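Local coordinates for L-iditol 2-dehydrogenase (Clostridium scindens, PDB 4OH1), which probably oxidises polyols such as L-iditol to ketoses with NAD+, as a zinc-dependent member of the alcohol dehydrogenase family, at residues Q168-Y173 with D265-Y270; L257-L262 with K293-M298; K175-M180 with A196-I201; C244-T249 with V269-Y274; T160-S165 with M187-L192. All coordinates share one frame; numbering follows the deposited sequence.

Interaction 1: Q168-Y173 with D265-Y270; sequences QAKISY and DGDAVY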
# COMPACT_ATOMS: atom_id res chain seq x y z
N GLN A 168 -5.72 7.18 7.37
CA GLN A 168 -4.56 7.98 7.01
C GLN A 168 -3.44 7.89 8.09
O GLN A 168 -2.28 7.91 7.78
CB GLN A 168 -4.99 9.41 6.79
CG GLN A 168 -3.89 10.32 6.39
CD GLN A 168 -3.23 9.91 5.07
OE1 GLN A 168 -3.58 10.44 4.04
NE2 GLN A 168 -2.23 9.03 5.13
N ALA A 169 -3.81 7.72 9.34
CA ALA A 169 -2.85 7.50 10.41
C ALA A 169 -2.34 6.08 10.45
O ALA A 169 -1.45 5.73 11.28
CB ALA A 169 -3.53 7.81 11.74
N LYS A 170 -2.92 5.23 9.60
CA LYS A 170 -2.49 3.86 9.50
C LYS A 170 -2.62 3.08 10.79
O LYS A 170 -1.77 2.27 11.14
CB LYS A 170 -1.07 3.82 8.96
CG LYS A 170 -1.12 4.40 7.60
CD LYS A 170 0.18 4.70 7.06
CE LYS A 170 -0.00 5.44 5.76
NZ LYS A 170 1.26 5.22 5.01
N ILE A 171 -3.74 3.28 11.47
CA ILE A 171 -3.93 2.56 12.67
C ILE A 171 -4.03 1.10 12.29
O ILE A 171 -4.74 0.76 11.36
CB ILE A 171 -5.17 2.98 13.38
CG1 ILE A 171 -5.15 4.52 13.59
CG2 ILE A 171 -5.21 2.25 14.72
CD1 ILE A 171 -6.37 5.06 14.48
N SER A 172 -3.29 0.24 12.96
CA SER A 172 -3.35 -1.20 12.64
C SER A 172 -2.81 -1.98 13.81
O SER A 172 -2.39 -1.40 14.82
CB SER A 172 -2.56 -1.49 11.36
OG SER A 172 -1.21 -1.02 11.45
N TYR A 173 -2.84 -3.30 13.69
CA TYR A 173 -2.51 -4.22 14.78
C TYR A 173 -1.27 -3.79 15.53
O TYR A 173 -0.18 -3.61 14.95
CB TYR A 173 -2.30 -5.63 14.22
CG TYR A 173 -3.51 -6.33 13.64
CD1 TYR A 173 -4.63 -6.50 14.37
CD2 TYR A 173 -3.47 -6.85 12.36
CE1 TYR A 173 -5.73 -7.17 13.84
CE2 TYR A 173 -4.53 -7.50 11.84
CZ TYR A 173 -5.66 -7.66 12.57
OH TYR A 173 -6.73 -8.33 12.03
N ASP A 265 9.28 7.06 12.25
CA ASP A 265 8.45 6.45 11.24
C ASP A 265 6.93 6.49 11.52
O ASP A 265 6.18 5.77 10.90
CB ASP A 265 8.88 4.98 11.00
CG ASP A 265 8.47 4.48 9.62
OD1 ASP A 265 8.52 5.29 8.64
OD2 ASP A 265 8.11 3.28 9.48
N GLY A 266 6.47 7.29 12.47
CA GLY A 266 5.06 7.38 12.79
C GLY A 266 4.26 8.26 11.83
O GLY A 266 4.85 8.99 11.03
N ASP A 267 2.93 8.21 11.95
CA ASP A 267 2.03 8.97 11.07
C ASP A 267 1.18 9.87 11.90
O ASP A 267 0.41 9.41 12.77
CB ASP A 267 1.13 8.08 10.24
CG ASP A 267 1.90 7.25 9.26
OD1 ASP A 267 2.11 7.76 8.15
OD2 ASP A 267 2.27 6.10 9.60
N ALA A 268 1.32 11.15 11.64
CA ALA A 268 0.44 12.18 12.27
C ALA A 268 -0.53 12.77 11.25
O ALA A 268 -0.09 13.21 10.16
CB ALA A 268 1.27 13.28 12.85
N VAL A 269 -1.80 12.87 11.66
CA VAL A 269 -2.86 13.36 10.80
C VAL A 269 -3.54 14.57 11.45
O VAL A 269 -4.06 14.49 12.57
CB VAL A 269 -3.91 12.30 10.54
CG1 VAL A 269 -4.92 12.80 9.56
CG2 VAL A 269 -3.26 11.06 9.92
N TYR A 270 -3.53 15.66 10.70
CA TYR A 270 -4.10 16.94 11.09
C TYR A 270 -5.34 17.14 10.27
O TYR A 270 -5.28 17.51 9.12
CB TYR A 270 -3.06 18.05 10.88
CG TYR A 270 -1.88 17.88 11.80
CD1 TYR A 270 -1.88 18.39 13.09
CD2 TYR A 270 -0.76 17.17 11.40
CE1 TYR A 270 -0.77 18.21 13.96
CE2 TYR A 270 0.32 16.97 12.24
CZ TYR A 270 0.32 17.51 13.52
OH TYR A 270 1.39 17.26 14.33
O HOH W 1 3.35 6.72 6.18

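Interaction 2: L257-L262 with K293-M298; sequences LGLQLL and KHIHGM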
# COMPACT_ATOMS: atom_id res chain seq x y z
N LEU A 257 2.23 19.41 20.23
CA LEU A 257 2.40 18.30 21.17
C LEU A 257 2.26 16.92 20.44
O LEU A 257 3.04 15.98 20.61
CB LEU A 257 1.36 18.42 22.29
CG LEU A 257 1.29 17.25 23.27
CD1 LEU A 257 2.59 17.01 23.95
CD2 LEU A 257 0.16 17.49 24.26
N GLY A 258 1.28 16.84 19.57
CA GLY A 258 1.15 15.71 18.69
C GLY A 258 2.43 15.33 17.97
O GLY A 258 2.82 14.16 17.97
N LEU A 259 3.07 16.30 17.35
CA LEU A 259 4.30 16.00 16.60
C LEU A 259 5.37 15.47 17.55
O LEU A 259 6.13 14.53 17.24
CB LEU A 259 4.79 17.25 15.86
CG LEU A 259 5.97 17.10 14.92
CD1 LEU A 259 5.68 16.16 13.78
CD2 LEU A 259 6.31 18.51 14.36
N GLN A 260 5.44 16.05 18.74
CA GLN A 260 6.44 15.60 19.71
C GLN A 260 6.27 14.18 20.19
O GLN A 260 7.23 13.50 20.44
CB GLN A 260 6.41 16.51 20.91
CG GLN A 260 6.94 17.86 20.59
CD GLN A 260 7.07 18.72 21.82
OE1 GLN A 260 6.24 18.65 22.75
NE2 GLN A 260 8.12 19.54 21.84
N LEU A 261 5.01 13.77 20.33
CA LEU A 261 4.60 12.41 20.71
C LEU A 261 4.84 11.36 19.65
O LEU A 261 4.92 10.18 19.92
CB LEU A 261 3.10 12.39 21.03
CG LEU A 261 2.65 13.12 22.28
CD1 LEU A 261 1.15 13.25 22.24
CD2 LEU A 261 3.09 12.42 23.53
N LEU A 262 4.97 11.80 18.43
CA LEU A 262 5.04 10.90 17.33
C LEU A 262 6.36 10.08 17.29
O LEU A 262 7.44 10.61 17.36
CB LEU A 262 4.85 11.72 16.03
CG LEU A 262 4.59 10.82 14.80
CD1 LEU A 262 3.26 10.13 14.86
CD2 LEU A 262 4.69 11.69 13.55
N LYS A 293 9.52 11.08 10.35
CA LYS A 293 8.11 11.27 10.62
C LYS A 293 7.31 11.50 9.33
O LYS A 293 7.85 11.83 8.29
CB LYS A 293 7.88 12.37 11.64
CG LYS A 293 8.40 12.05 13.04
CD LYS A 293 8.41 13.30 13.90
CE LYS A 293 8.84 12.96 15.33
NZ LYS A 293 8.65 14.15 16.18
N HIS A 294 6.02 11.16 9.38
CA HIS A 294 5.12 11.37 8.26
C HIS A 294 4.01 12.24 8.79
O HIS A 294 3.36 11.88 9.79
CB HIS A 294 4.57 10.06 7.68
CG HIS A 294 5.60 9.01 7.49
ND1 HIS A 294 6.40 8.94 6.39
CD2 HIS A 294 5.98 7.98 8.29
CE1 HIS A 294 7.25 7.94 6.52
NE2 HIS A 294 7.02 7.35 7.66
N ILE A 295 3.83 13.40 8.14
CA ILE A 295 2.82 14.39 8.53
C ILE A 295 1.81 14.54 7.40
O ILE A 295 2.17 14.86 6.26
CB ILE A 295 3.55 15.72 8.76
CG1 ILE A 295 4.47 15.55 9.98
CG2 ILE A 295 2.56 16.85 8.98
CD1 ILE A 295 5.43 16.65 10.14
N HIS A 296 0.55 14.32 7.73
CA HIS A 296 -0.50 14.31 6.74
C HIS A 296 -1.61 15.26 7.08
O HIS A 296 -1.97 15.44 8.27
CB HIS A 296 -1.20 12.95 6.68
CG HIS A 296 -0.28 11.78 6.63
ND1 HIS A 296 0.31 11.37 5.46
CD2 HIS A 296 0.12 10.91 7.59
CE1 HIS A 296 1.06 10.30 5.70
NE2 HIS A 296 0.97 10.02 6.99
N GLY A 297 -2.21 15.79 6.03
CA GLY A 297 -3.52 16.39 6.13
C GLY A 297 -4.65 15.44 5.75
O GLY A 297 -4.43 14.28 5.36
N MSE A 298 -5.88 15.94 5.83
CA MSE A 298 -7.10 15.17 5.58
C MSE A 298 -8.25 16.15 5.20
O MSE A 298 -8.70 16.94 6.06
CB MSE A 298 -7.45 14.35 6.83
CG MSE A 298 -7.98 12.92 6.56
SE MSE A 298 -9.62 13.02 5.55
CE MSE A 298 -10.76 13.65 7.06
O HOH W 2 8.93 13.13 18.74

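Interaction 3: K175-M180 with A196-I201; sequences KSVAIM and AGASTI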
# COMPACT_ATOMS: atom_id res chain seq x y z
N LYS A 175 -0.30 -1.12 17.03
CA LYS A 175 0.16 0.27 17.11
C LYS A 175 -0.36 1.02 18.32
O LYS A 175 -1.43 0.72 18.87
CB LYS A 175 -0.22 0.99 15.85
CG LYS A 175 0.70 0.53 14.70
CD LYS A 175 0.41 1.31 13.47
CE LYS A 175 1.36 1.00 12.32
NZ LYS A 175 1.04 1.99 11.25
N SER A 176 0.43 2.02 18.72
CA SER A 176 0.02 2.97 19.74
C SER A 176 -0.54 4.22 19.07
O SER A 176 -0.01 4.73 18.06
CB SER A 176 1.19 3.29 20.69
OG SER A 176 2.25 3.89 19.99
N VAL A 177 -1.63 4.71 19.67
CA VAL A 177 -2.42 5.79 19.10
C VAL A 177 -2.59 6.92 20.09
O VAL A 177 -3.01 6.71 21.24
CB VAL A 177 -3.84 5.28 18.70
CG1 VAL A 177 -4.67 6.38 18.15
CG2 VAL A 177 -3.73 4.20 17.71
N ALA A 178 -2.26 8.12 19.65
CA ALA A 178 -2.55 9.34 20.44
C ALA A 178 -3.62 10.16 19.73
O ALA A 178 -3.47 10.50 18.56
CB ALA A 178 -1.29 10.20 20.59
N ILE A 179 -4.69 10.48 20.45
CA ILE A 179 -5.78 11.29 19.90
C ILE A 179 -5.85 12.59 20.64
O ILE A 179 -6.00 12.59 21.86
CB ILE A 179 -7.14 10.55 20.00
CG1 ILE A 179 -7.13 9.29 19.14
CG2 ILE A 179 -8.33 11.47 19.58
CD1 ILE A 179 -8.12 8.26 19.55
N MSE A 180 -5.70 13.70 19.92
CA MSE A 180 -5.77 15.06 20.54
C MSE A 180 -7.21 15.53 20.36
O MSE A 180 -7.70 15.76 19.22
CB MSE A 180 -4.84 16.06 19.90
CG MSE A 180 -3.54 15.51 19.36
SE MSE A 180 -2.52 14.50 20.75
CE MSE A 180 -2.20 16.13 21.74
N ALA A 196 -9.32 -1.18 15.00
CA ALA A 196 -8.21 -1.37 14.05
C ALA A 196 -6.99 -2.06 14.70
O ALA A 196 -5.88 -2.05 14.17
CB ALA A 196 -7.87 -0.07 13.47
N GLY A 197 -7.18 -2.64 15.88
CA GLY A 197 -6.12 -3.36 16.50
C GLY A 197 -5.10 -2.59 17.30
O GLY A 197 -4.07 -3.17 17.69
N ALA A 198 -5.39 -1.34 17.63
CA ALA A 198 -4.48 -0.59 18.44
C ALA A 198 -4.31 -1.20 19.79
O ALA A 198 -5.31 -1.56 20.41
CB ALA A 198 -4.92 0.83 18.58
N SER A 199 -3.05 -1.28 20.26
CA SER A 199 -2.75 -1.94 21.52
C SER A 199 -2.56 -0.91 22.62
O SER A 199 -2.67 -1.27 23.79
CB SER A 199 -1.54 -2.84 21.37
OG SER A 199 -0.48 -2.15 20.72
N THR A 200 -2.28 0.34 22.26
CA THR A 200 -2.35 1.45 23.24
C THR A 200 -3.07 2.67 22.68
O THR A 200 -2.77 3.08 21.59
CB THR A 200 -0.96 1.85 23.69
OG1 THR A 200 -0.37 0.73 24.32
CG2 THR A 200 -1.01 2.98 24.71
N ILE A 201 -4.08 3.17 23.39
CA ILE A 201 -4.86 4.36 22.94
C ILE A 201 -4.86 5.39 24.04
O ILE A 201 -5.33 5.12 25.12
CB ILE A 201 -6.30 4.01 22.60
CG1 ILE A 201 -6.34 2.93 21.52
CG2 ILE A 201 -7.01 5.22 22.10
CD1 ILE A 201 -7.70 2.25 21.26

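Interaction 4: C244-T249 with V269-Y274; sequences CVLEGT and VYFAMY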
# COMPACT_ATOMS: atom_id res chain seq x y z
N CYS A 244 0.77 6.53 15.82
CA CYS A 244 -0.31 7.19 15.14
C CYS A 244 -0.70 8.38 16.00
O CYS A 244 -0.94 8.21 17.18
CB CYS A 244 -1.50 6.25 15.03
SG CYS A 244 -1.11 4.65 14.25
N VAL A 245 -0.71 9.56 15.43
CA VAL A 245 -1.19 10.75 16.12
C VAL A 245 -2.31 11.41 15.29
O VAL A 245 -2.16 11.66 14.07
CB VAL A 245 -0.03 11.74 16.39
CG1 VAL A 245 -0.52 13.10 16.84
CG2 VAL A 245 0.95 11.18 17.44
N LEU A 246 -3.43 11.69 15.97
CA LEU A 246 -4.61 12.25 15.31
C LEU A 246 -4.99 13.57 15.95
O LEU A 246 -5.41 13.58 17.10
CB LEU A 246 -5.79 11.32 15.46
CG LEU A 246 -5.45 10.15 14.53
CD1 LEU A 246 -5.36 8.98 15.31
CD2 LEU A 246 -6.37 10.06 13.39
N GLU A 247 -4.85 14.64 15.20
CA GLU A 247 -5.07 16.02 15.74
C GLU A 247 -6.42 16.58 15.29
O GLU A 247 -6.61 16.92 14.12
CB GLU A 247 -3.97 16.97 15.30
CG GLU A 247 -3.77 18.23 16.24
CD GLU A 247 -5.07 18.94 16.65
OE1 GLU A 247 -5.75 19.58 15.82
OE2 GLU A 247 -5.38 18.85 17.85
N GLY A 248 -7.34 16.62 16.26
CA GLY A 248 -8.71 17.08 16.03
C GLY A 248 -9.14 18.30 16.85
O GLY A 248 -10.28 18.69 16.80
N THR A 249 -8.27 18.91 17.65
CA THR A 249 -8.66 20.11 18.39
C THR A 249 -8.62 21.36 17.54
O THR A 249 -9.29 22.29 17.87
CB THR A 249 -7.75 20.42 19.56
OG1 THR A 249 -6.45 20.79 19.07
CG2 THR A 249 -7.66 19.21 20.51
N VAL A 269 -1.80 12.87 11.66
CA VAL A 269 -2.86 13.36 10.80
C VAL A 269 -3.54 14.57 11.45
O VAL A 269 -4.06 14.49 12.57
CB VAL A 269 -3.91 12.30 10.54
CG1 VAL A 269 -4.92 12.80 9.56
CG2 VAL A 269 -3.26 11.06 9.92
N TYR A 270 -3.53 15.66 10.70
CA TYR A 270 -4.10 16.94 11.09
C TYR A 270 -5.34 17.14 10.27
O TYR A 270 -5.28 17.51 9.12
CB TYR A 270 -3.06 18.05 10.88
CG TYR A 270 -1.88 17.88 11.80
CD1 TYR A 270 -1.88 18.39 13.09
CD2 TYR A 270 -0.76 17.17 11.40
CE1 TYR A 270 -0.77 18.21 13.96
CE2 TYR A 270 0.32 16.97 12.24
CZ TYR A 270 0.32 17.51 13.52
OH TYR A 270 1.39 17.26 14.33
N PHE A 271 -6.47 16.85 10.88
CA PHE A 271 -7.78 16.86 10.22
C PHE A 271 -8.76 17.91 10.73
O PHE A 271 -9.84 18.05 10.19
CB PHE A 271 -8.45 15.45 10.33
CG PHE A 271 -8.80 15.04 11.72
CD1 PHE A 271 -7.90 14.37 12.52
CD2 PHE A 271 -10.08 15.26 12.22
CE1 PHE A 271 -8.24 13.98 13.84
CE2 PHE A 271 -10.42 14.87 13.55
CZ PHE A 271 -9.50 14.24 14.35
N ALA A 272 -8.39 18.62 11.80
CA ALA A 272 -9.22 19.68 12.31
C ALA A 272 -9.23 20.87 11.35
O ALA A 272 -8.40 21.00 10.46
CB ALA A 272 -8.73 20.11 13.65
N MSE A 273 -10.22 21.73 11.53
CA MSE A 273 -10.20 23.05 10.91
C MSE A 273 -9.42 23.98 11.83
O MSE A 273 -9.76 24.12 13.01
CB MSE A 273 -11.61 23.59 10.84
CG MSE A 273 -12.39 23.18 9.63
SE MSE A 273 -13.64 24.62 9.49
CE MSE A 273 -12.31 26.03 9.06
N TYR A 274 -8.39 24.62 11.31
CA TYR A 274 -7.51 25.44 12.16
C TYR A 274 -7.91 26.95 12.09
O TYR A 274 -8.60 27.40 11.17
CB TYR A 274 -6.03 25.13 11.81
CG TYR A 274 -5.67 23.68 12.17
CD1 TYR A 274 -5.92 22.63 11.29
CD2 TYR A 274 -5.14 23.36 13.41
CE1 TYR A 274 -5.63 21.32 11.65
CE2 TYR A 274 -4.86 22.05 13.77
CZ TYR A 274 -5.11 21.04 12.90
OH TYR A 274 -4.88 19.75 13.29

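Interaction 5: T160-S165 with M187-L192; sequences TVALSS and MMLVQL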
# COMPACT_ATOMS: atom_id res chain seq x y z
N THR A 160 -17.44 8.96 8.59
CA THR A 160 -16.55 8.96 7.45
C THR A 160 -15.27 9.78 7.63
O THR A 160 -14.24 9.46 7.05
CB THR A 160 -17.20 9.47 6.15
OG1 THR A 160 -17.50 10.88 6.26
CG2 THR A 160 -18.48 8.68 5.79
N VAL A 161 -15.37 10.92 8.31
CA VAL A 161 -14.23 11.71 8.61
C VAL A 161 -13.28 10.99 9.58
O VAL A 161 -12.08 10.97 9.43
CB VAL A 161 -14.65 13.06 9.22
CG1 VAL A 161 -13.42 13.83 9.66
CG2 VAL A 161 -15.41 13.91 8.20
N ALA A 162 -13.86 10.37 10.59
CA ALA A 162 -13.09 9.62 11.50
C ALA A 162 -12.44 8.41 10.84
O ALA A 162 -11.24 8.14 11.10
CB ALA A 162 -13.96 9.21 12.65
N LEU A 163 -13.17 7.70 9.97
CA LEU A 163 -12.61 6.58 9.25
C LEU A 163 -11.47 7.00 8.36
O LEU A 163 -10.46 6.31 8.31
CB LEU A 163 -13.66 5.85 8.38
CG LEU A 163 -14.61 4.95 9.15
CD1 LEU A 163 -15.87 4.74 8.38
CD2 LEU A 163 -14.00 3.62 9.41
N SER A 164 -11.60 8.11 7.65
CA SER A 164 -10.51 8.56 6.78
C SER A 164 -9.24 8.94 7.51
O SER A 164 -8.16 8.73 7.02
CB SER A 164 -10.90 9.80 5.99
OG SER A 164 -12.08 9.51 5.30
N SER A 165 -9.41 9.61 8.63
CA SER A 165 -8.33 10.02 9.47
C SER A 165 -7.65 8.80 10.08
O SER A 165 -6.43 8.70 10.05
CB SER A 165 -8.87 10.96 10.58
OG SER A 165 -9.38 12.15 9.95
N MSE A 187 -14.13 10.65 20.16
CA MSE A 187 -14.71 9.45 20.74
C MSE A 187 -14.87 8.43 19.63
O MSE A 187 -14.60 7.26 19.81
CB MSE A 187 -16.06 9.74 21.37
CG MSE A 187 -16.01 10.65 22.60
SE MSE A 187 -14.67 10.05 23.94
CE MSE A 187 -13.10 11.05 23.37
N MSE A 188 -15.25 8.84 18.45
CA MSE A 188 -15.31 7.89 17.34
C MSE A 188 -13.93 7.31 16.98
O MSE A 188 -13.83 6.14 16.64
CB MSE A 188 -15.90 8.55 16.09
CG MSE A 188 -17.31 9.03 16.32
SE MSE A 188 -18.21 9.82 14.73
CE MSE A 188 -18.95 11.36 15.72
N LEU A 189 -12.88 8.14 16.99
CA LEU A 189 -11.51 7.65 16.79
C LEU A 189 -11.10 6.66 17.91
O LEU A 189 -10.40 5.70 17.65
CB LEU A 189 -10.54 8.79 16.71
CG LEU A 189 -10.67 9.57 15.40
CD1 LEU A 189 -9.87 10.85 15.52
CD2 LEU A 189 -10.22 8.73 14.21
N VAL A 190 -11.53 6.87 19.13
CA VAL A 190 -11.21 5.92 20.17
C VAL A 190 -11.79 4.55 19.77
O VAL A 190 -11.09 3.51 19.78
CB VAL A 190 -11.71 6.32 21.56
CG1 VAL A 190 -11.62 5.17 22.52
CG2 VAL A 190 -10.89 7.49 22.12
N GLN A 191 -13.06 4.53 19.41
CA GLN A 191 -13.73 3.28 19.05
C GLN A 191 -13.11 2.65 17.83
O GLN A 191 -12.93 1.42 17.79
CB GLN A 191 -15.22 3.47 18.88
CG GLN A 191 -15.91 3.83 20.21
CD GLN A 191 -17.42 3.70 20.20
OE1 GLN A 191 -17.97 2.90 19.46
NE2 GLN A 191 -18.09 4.43 21.10
N LEU A 192 -12.77 3.47 16.84
CA LEU A 192 -12.16 2.98 15.64
C LEU A 192 -10.73 2.54 15.84
O LEU A 192 -10.29 1.63 15.11
CB LEU A 192 -12.19 4.03 14.52
CG LEU A 192 -13.54 4.35 13.89
CD1 LEU A 192 -13.36 5.46 12.96
CD2 LEU A 192 -14.16 3.15 13.19

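Interaction 1: Q168-Y173 with D265-Y270
Lys170 CG stands anti to its carbonyl carbon (chi1 -64°), and Asp267 CG takes the same position on its own backbone (chi1 -65°). The lysine chain is extended beyond CG and crosses the carboxylate obliquely. Its CD is the atom that touches, 3.6 Å from Asp267 OD2. The charged ends do not meet directly, with Lys170 NZ 4.1 Å from Asp267 OD1. Water 1 fills the step: it accepts from Lys170 NZ at 2.8 Å and donates to Asp267 OD1. OD1 also takes a hydrogen bond from His296 NE2 on the neighbouring strand.

The rest of the contact is van der Waals packing, partly on backbone atoms. Val269 CG2 lies against the end of helix 156-168, 3.4 Å from Ala169 N. The same methyl is 3.7 Å from Ala169 CB and 3.7 Å from Gln168 CG. Asp267 CB sits 3.6 Å from Ala169 O. Lys170 has positive phi and follows the helix in a Schellman motif, so the chain turns here toward strand 176-180. Leu246 of strand 242-247 also touches Ala169, and His294 of another subunit packs on Gln168.

The contact thus lays the end of a helix on strand 266-270 of the Rossmann-type sheet. Its two opposite charges are bridged by a water. The lysine probably adds a modest stabilisation to an aspartate held mainly by His296.

Interaction 2: L257-L262 with K293-M298
Lys293 reaches across to the last turn of helix 252-261 with its chain extended beyond CG. Its NZ donates to Leu259 O at 2.8 Å. The donor lies above the carbonyl plane, 41° out of it, with a C=O...donor angle of 139°. Leu262 N reaches the same oxygen from the opposite face, at 3.2 Å, so two donors grip Leu259 O. Lys293 NZ also donates to water 2 at 2.8 Å and forms a salt bridge with Asp287. Water 2 also lies near Gln260 O and Leu262 O; which of them it serves is doubtful.

Leu262 is the first residue past the helix. Its side chain slides past that of Lys293 in the opposite direction. CD2 meets the aliphatic part of the lysine, 3.8 Å from both Lys293 CB and Lys293 CG. On the backbone side, Lys293 CE comes to 3.4 Å from Leu262 O.

Leu259 completes the apolar part. Its CG is anti to the backbone N (chi1 -174°). Leu259 CD1 lies 4.0 Å from Lys293 CD and 3.7 Å from Ile295 CD1. The leucine and isoleucine side chains cross at about a right angle. Tyr270 of strand 266-270 touches both of them.

The buried ammonium group is therefore supplied with a carbonyl, a water and a carboxylate. It sits at the C-terminal end of a helix, where the helix dipole would be expected to favour a positive charge. The methylene chain meanwhile packs as an apolar residue between helix and strand.

Interaction 3: K175-M180 with A196-I201
The peptide carbonyl of Thr200 receives Val177 N at 2.8 Å, and Ser176 CA also approaches its oxygen, at 3.3 Å in a CA-H...O contact. The carbonyl of Lys175 is met in a similar way. Ser199 N donates to Lys175 O at 2.9 Å, with Ala198 CA close by. Further on, Ile201 CA is 3.4 Å from Val177 O. This is parallel pairing, with Ser176 opposite Thr200 and Val177 opposite Ile201.

One face of the sheet carries Ser176 and Thr200, whose CB atoms are 4.0 Å apart. The other face, with Val177 and Ile201, is apolar. Val177 CG2 packs on Ala198 CB at 3.7 Å. Further along, Ile179 and Ile201 lie side by side and point the same way, with Ile179 CD1 4.1 Å from Ile201 CG2.

Gly197, with positive phi, is the C-prime residue of the Schellman motif that ends helix 184-194. The chain then enters strand 200-205, completing a beta-alpha-beta unit of the Rossmann fold. Helix 184-194 packs on Ile179 and Ile201, Ile171 adds to the packing on Val177 and Ala198, and strand 242-247 pairs with strand 176-180 on its other edge.

Interaction 4: C244-T249 with V269-Y274
Val245, Glu247 and Val269 join strands 242-247 and 266-270 in parallel through backbone hydrogen bonds. Val269 N donates to Val245 O at 2.7 Å, and Glu247 N donates to Val269 O at 2.8 Å. Beyond the strands, Phe271 N donates to Glu247 O at 3.2 Å, and Ala272 N adds a weak bond to the same oxygen.

Side-chain polar bonds centre on the buried carboxylate of Glu247. Tyr274 OH gives a weak hydrogen bond to Glu247 OE1 at 2.7 Å, with ring and carboxylate planes 61° apart. OE1 also accepts from Gly250 N. Glu247 OE2 is held on its syn side by Thr249 N and Thr249 OG1, which come from opposite faces of the carboxylate plane. The carboxylate thus ties the turn before helix 252-261 to the loop after strand 266-270.

Packing contacts involve the rings. Glu247 CB lies 3.4 Å from Tyr270 CD1, and the two side chains cross at about a right angle. Tyr274 OH is at the edge of the Tyr270 ring, in its plane. One face of the Phe271 ring is covered by Glu247 O and by Gly248 CA, the latter 3.4 Å from Phe271 CZ. Leu246 CB is 4.0 Å from Phe271 CE1. Ala272 CB rests 3.7 Å from Gly248 C.

Gly248 is part of a sequence that resembles a Rossmann-type GxGxxA turn, though that role is not established. Parallel strands followed by a glycine-containing turn and a helix are characteristic of the Rossmann fold.

Interaction 5: T160-S165 with M187-L192
Ser165, whose CB approaches Leu189 CD2, helps grip the carbonyl of Val161 on its own helix. Val161 O accepts from Ser165 OG at 3.0 Å and also from Ser165 N, from opposite faces of its plane. The side-chain hydroxyl is thus used within helix 156-168, and the contact across is apolar.

Ala162 is central to that contact and points toward helix 184-194. Its CB lies 3.8 Å from Leu192 CD1 and 4.0 Å from the CB of selenomethionine Met188. Leu189 CD2 comes in beside the alanine, 3.3 Å from Ala162 O. Leu192 CD1 also rests on the backbone, 3.7 Å from Leu163 N. The Leu163 and Leu192 side chains cross at about a right angle, with their CD2 atoms 3.8 Å apart. The axes of the two short segments come to 9.3 Å.

Helix 305-311 packs on Leu163 and Leu192. The side chain of Met188 is about 8 Å from the zinc ion held by residues including Glu157, which is on the same helix as Ala162.

The signed crossing angle of -52° is consistent with ridges-into-grooves packing. Helix 184-194 follows the GxGxxG-like turn of the Rossmann-type domain, and the contact packs it on helix 156-168.

All five contacts are largely buried; exposed residues occur singly in interactions 1, 2 and 4. Interactions 3 and 4 are strand pairings in one parallel sheet; interaction 4 adds a buried carboxylate and aromatic packing. Interactions 1 and 2 attach a helix end to that sheet, each with a lysine and a bound water. Interaction 5 joins two helices through aliphatic packing and lies nearest the centre of the chain. Interactions 1 and 4 share strand 266-270 and Val269, while interaction 2 uses the adjoining strand 294-297. Through that strand the sheet continues into another subunit. Phe271 and Ser165 link interactions 4 and 5, and Ile179 links interactions 3 and 5.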